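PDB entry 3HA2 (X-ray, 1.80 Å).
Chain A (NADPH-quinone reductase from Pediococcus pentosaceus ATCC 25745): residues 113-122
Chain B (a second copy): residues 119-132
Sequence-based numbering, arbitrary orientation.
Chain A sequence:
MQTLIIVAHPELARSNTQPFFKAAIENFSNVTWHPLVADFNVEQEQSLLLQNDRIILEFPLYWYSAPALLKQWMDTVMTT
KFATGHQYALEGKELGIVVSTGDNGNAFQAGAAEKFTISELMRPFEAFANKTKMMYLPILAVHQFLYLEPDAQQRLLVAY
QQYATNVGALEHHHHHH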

# COMPACT_ATOMS: atom_id res chain seq x y z
N ALA A 113 3.19 -18.36 9.64
CA ALA A 113 4.32 -17.42 9.59
C ALA A 113 3.92 -15.95 9.42
O ALA A 113 4.48 -15.07 10.08
CB ALA A 113 5.30 -17.84 8.48
N GLU A 114 2.95 -15.68 8.54
CA GLU A 114 2.59 -14.31 8.17
C GLU A 114 1.43 -13.71 8.97
O GLU A 114 1.15 -12.52 8.85
CB GLU A 114 2.33 -14.19 6.66
CG GLU A 114 3.45 -14.71 5.74
CD GLU A 114 4.82 -14.06 5.96
OE1 GLU A 114 4.91 -12.91 6.46
OE2 GLU A 114 5.82 -14.71 5.59
N LYS A 115 0.77 -14.55 9.77
CA LYS A 115 -0.30 -14.18 10.71
C LYS A 115 -1.59 -13.65 10.08
O LYS A 115 -2.65 -13.75 10.71
CB LYS A 115 0.18 -13.17 11.78
CG LYS A 115 1.39 -13.65 12.61
CD LYS A 115 1.66 -12.67 13.75
CE LYS A 115 2.55 -13.29 14.81
NZ LYS A 115 2.95 -12.23 15.77
N PHE A 116 -1.51 -13.07 8.88
CA PHE A 116 -2.68 -12.43 8.25
C PHE A 116 -3.01 -13.01 6.89
O PHE A 116 -2.11 -13.37 6.12
CB PHE A 116 -2.48 -10.91 8.13
CG PHE A 116 -2.01 -10.29 9.41
CD1 PHE A 116 -2.88 -10.21 10.52
CD2 PHE A 116 -0.71 -9.81 9.52
CE1 PHE A 116 -2.43 -9.66 11.73
CE2 PHE A 116 -0.26 -9.23 10.72
CZ PHE A 116 -1.10 -9.17 11.81
N THR A 117 -4.30 -13.14 6.62
CA THR A 117 -4.75 -13.67 5.34
C THR A 117 -4.58 -12.64 4.21
O THR A 117 -4.47 -11.43 4.44
CB THR A 117 -6.23 -14.09 5.41
OG1 THR A 117 -7.03 -12.95 5.78
CG2 THR A 117 -6.45 -15.21 6.43
N ILE A 118 -4.60 -13.13 2.98
CA ILE A 118 -4.56 -12.23 1.83
C ILE A 118 -5.73 -11.24 1.86
O ILE A 118 -5.57 -10.06 1.56
CB ILE A 118 -4.56 -13.05 0.52
CG1 ILE A 118 -3.27 -13.88 0.44
CG2 ILE A 118 -4.75 -12.12 -0.71
CD1 ILE A 118 -2.00 -13.01 0.34
N SER A 119 -6.90 -11.73 2.27
CA SER A 119 -8.09 -10.87 2.43
C SER A 119 -7.80 -9.68 3.32
O SER A 119 -8.12 -8.54 3.00
CB SER A 119 -9.24 -11.66 3.06
OG SER A 119 -9.89 -12.49 2.12
N GLU A 120 -7.18 -9.93 4.47
CA GLU A 120 -6.84 -8.85 5.40
C GLU A 120 -5.81 -7.88 4.83
O GLU A 120 -5.90 -6.67 5.03
CB GLU A 120 -6.31 -9.47 6.68
CG GLU A 120 -7.37 -10.24 7.46
CD GLU A 120 -6.72 -11.02 8.57
OE1 GLU A 120 -6.41 -12.22 8.36
OE2 GLU A 120 -6.44 -10.39 9.62
N LEU A 121 -4.83 -8.41 4.12
CA LEU A 121 -3.78 -7.57 3.53
C LEU A 121 -4.27 -6.71 2.37
O LEU A 121 -3.75 -5.61 2.15
CB LEU A 121 -2.58 -8.42 3.07
CG LEU A 121 -1.89 -9.14 4.22
CD1 LEU A 121 -0.91 -10.19 3.67
CD2 LEU A 121 -1.18 -8.15 5.15
N MSE A 122 -5.30 -7.17 1.67
CA MSE A 122 -5.83 -6.41 0.54
C MSE A 122 -6.91 -5.41 0.96
O MSE A 122 -7.57 -4.82 0.10
CB MSE A 122 -6.38 -7.37 -0.54
CG MSE A 122 -5.33 -8.31 -1.17
SE MSE A 122 -3.94 -7.35 -2.16
CE MSE A 122 -2.58 -7.32 -0.77
N SER B 119 -5.94 0.31 12.48
CA SER B 119 -5.18 -0.93 12.74
C SER B 119 -5.24 -1.91 11.55
O SER B 119 -4.22 -2.43 11.10
CB SER B 119 -5.68 -1.66 14.00
OG SER B 119 -5.36 -0.97 15.21
N GLU B 120 -6.45 -2.16 11.08
CA GLU B 120 -6.68 -3.07 9.97
C GLU B 120 -6.07 -2.55 8.68
O GLU B 120 -5.51 -3.32 7.91
CB GLU B 120 -8.17 -3.30 9.77
CG GLU B 120 -8.82 -4.07 10.90
CD GLU B 120 -10.34 -4.03 10.80
OE1 GLU B 120 -10.97 -3.18 11.47
OE2 GLU B 120 -10.89 -4.84 10.02
N LEU B 121 -6.19 -1.25 8.42
CA LEU B 121 -5.64 -0.70 7.18
C LEU B 121 -4.12 -0.70 7.19
O LEU B 121 -3.51 -0.82 6.13
CB LEU B 121 -6.18 0.72 6.91
CG LEU B 121 -7.69 0.76 6.71
CD1 LEU B 121 -8.18 2.22 6.73
CD2 LEU B 121 -8.10 0.03 5.42
N MSE B 122 -3.53 -0.59 8.38
CA MSE B 122 -2.06 -0.51 8.50
C MSE B 122 -1.40 -1.90 8.57
O MSE B 122 -0.18 -2.02 8.78
CB MSE B 122 -1.66 0.35 9.70
CG MSE B 122 -2.04 1.85 9.61
SE MSE B 122 -1.21 2.79 8.07
CE MSE B 122 -2.70 2.68 6.81
N ARG B 123 -2.21 -2.95 8.38
CA ARG B 123 -1.71 -4.32 8.53
C ARG B 123 -0.43 -4.62 7.73
O ARG B 123 0.43 -5.34 8.22
CB ARG B 123 -2.80 -5.35 8.17
CG ARG B 123 -2.58 -6.69 8.86
CD ARG B 123 -2.77 -6.52 10.37
NE ARG B 123 -4.17 -6.65 10.72
CZ ARG B 123 -4.73 -6.29 11.88
NH1 ARG B 123 -4.04 -5.71 12.87
NH2 ARG B 123 -6.02 -6.49 12.02
N PRO B 124 -0.29 -4.08 6.50
CA PRO B 124 0.99 -4.36 5.79
C PRO B 124 2.25 -3.94 6.57
O PRO B 124 3.29 -4.62 6.53
CB PRO B 124 0.85 -3.55 4.49
CG PRO B 124 -0.65 -3.50 4.26
CD PRO B 124 -1.22 -3.31 5.66
N PHE B 125 2.15 -2.84 7.32
CA PHE B 125 3.27 -2.39 8.14
C PHE B 125 3.50 -3.29 9.34
O PHE B 125 4.62 -3.52 9.75
CB PHE B 125 3.04 -0.96 8.58
CG PHE B 125 3.16 0.02 7.46
CD1 PHE B 125 4.41 0.26 6.88
CD2 PHE B 125 2.03 0.64 6.95
CE1 PHE B 125 4.52 1.13 5.81
CE2 PHE B 125 2.13 1.52 5.88
CZ PHE B 125 3.37 1.78 5.32
N GLU B 126 2.40 -3.76 9.92
CA GLU B 126 2.47 -4.67 11.05
C GLU B 126 3.13 -5.96 10.61
O GLU B 126 3.99 -6.52 11.32
CB GLU B 126 1.05 -4.96 11.58
CG GLU B 126 1.03 -5.80 12.87
CD GLU B 126 -0.34 -5.85 13.52
OE1 GLU B 126 -1.27 -5.15 13.03
OE2 GLU B 126 -0.49 -6.60 14.52
N ALA B 127 2.71 -6.46 9.45
CA ALA B 127 3.30 -7.67 8.86
C ALA B 127 4.79 -7.48 8.62
O ALA B 127 5.60 -8.39 8.85
CB ALA B 127 2.58 -8.04 7.54
N PHE B 128 5.15 -6.30 8.12
CA PHE B 128 6.56 -5.97 7.93
C PHE B 128 7.35 -6.01 9.25
O PHE B 128 8.42 -6.62 9.33
CB PHE B 128 6.69 -4.59 7.28
CG PHE B 128 8.10 -4.12 7.16
CD1 PHE B 128 8.91 -4.57 6.13
CD2 PHE B 128 8.64 -3.22 8.09
CE1 PHE B 128 10.23 -4.15 6.03
CE2 PHE B 128 9.97 -2.79 7.99
CZ PHE B 128 10.76 -3.25 6.97
N ALA B 129 6.83 -5.36 10.28
CA ALA B 129 7.49 -5.38 11.58
C ALA B 129 7.67 -6.80 12.09
O ALA B 129 8.72 -7.15 12.60
CB ALA B 129 6.73 -4.55 12.58
N ASN B 130 6.65 -7.65 11.92
CA ASN B 130 6.75 -9.04 12.40
C ASN B 130 7.85 -9.78 11.64
O ASN B 130 8.68 -10.50 12.24
CB ASN B 130 5.42 -9.81 12.26
CG ASN B 130 4.32 -9.32 13.21
OD1 ASN B 130 3.12 -9.49 12.92
ND2 ASN B 130 4.70 -8.72 14.34
N LYS B 131 7.86 -9.58 10.33
CA LYS B 131 8.80 -10.28 9.45
C LYS B 131 10.23 -9.90 9.76
O LYS B 131 11.13 -10.76 9.73
CB LYS B 131 8.49 -9.99 7.98
CG LYS B 131 9.31 -10.82 6.97
CD LYS B 131 8.95 -12.29 7.14
CE LYS B 131 9.31 -13.12 5.93
NZ LYS B 131 8.72 -14.48 6.16
N THR B 132 10.44 -8.63 10.06
CA THR B 132 11.78 -8.09 10.26
C THR B 132 12.17 -8.06 11.72
O THR B 132 13.25 -7.54 12.07
CB THR B 132 11.88 -6.68 9.66
OG1 THR B 132 10.88 -5.84 10.24
CG2 THR B 132 11.65 -6.74 8.18
O HOH W 1 2.71 -10.87 10.31
O HOH W 2 5.01 -11.20 8.92
O HOH W 3 -6.66 -5.89 7.57
O HOH W 4 -6.77 -7.67 9.66

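The contact between these two copies of a NADPH-quinone reductase illustrates how a small protein interface can combine an aromatic side chain resting on an aliphatic-cationic one, a single direct salt bridge, and a set of waters that bridge polar atoms across the contact.

In chain A, a loop leads into the short helix 118-121; in chain B, the helix spanning 123-131 supplies most of the opposing surface. The backbones approach closely at Leu A121 and Pro B124, whose CA atoms lie 6.2 Å apart, and at Glu A114 and Ala B127, where the CA-CA distance is 6.7 Å. Along the B helix, Arg B123, Ala B127 and Asn B130 recur at intervals of three and four residues, so one helical face meets the loop. Together the stretches bury 499 Å².

Phe A116 gives up the largest area, 82 Å². Arg B123 CD sits 3.4 Å from the centroid of its ring and only 14° off the ring normal, a CH-pi contact in which a methylene polarized by the neighboring guanidinium meets the electron-rich face. The guanidinium in turn presents a face to Phe A116 CE1. Its orientation is supported within chain B by a salt bridge from Arg B123 NH1 to Glu B126 OE1 at 2.8 Å. At the ring edge, Phe A116 CD2 lies 4.2 Å from Ala B127 CB. That small methyl also meets Leu A121, with CD2 of the leucine 4.5 Å from CB of the alanine, extending the apolar patch.

Charge pairing is direct at one end: Lys B131 NZ donates to Glu A114 OE2 at 3.0 Å, a hydrogen bond reinforced by opposite charges. Glu A120 and Arg B123 remain beyond salt-bridge range, with OE2 and NE 4.5 Å apart. Water 4 links them instead, accepting from Arg B123 NH2 at 2.7 Å and donating to Glu A120 OE2 at 2.7 Å. The other carboxylate oxygen, Glu A120 OE1, accepts from Thr A117 N at 2.9 Å, while Glu A120 N donates to Thr A117 OG1 at 3.3 Å, capping the helix.

Water also resolves a meeting of like groups. The carbonyl oxygens Glu A120 O and Glu B120 O, 4.4 Å apart, cannot donate to each other; water 3 donates to each at 2.8 Å. Water 1 lies 2.7 Å from Glu A114 O and 3.0 Å from Asn B130 OD1, joining two acceptors across the contact.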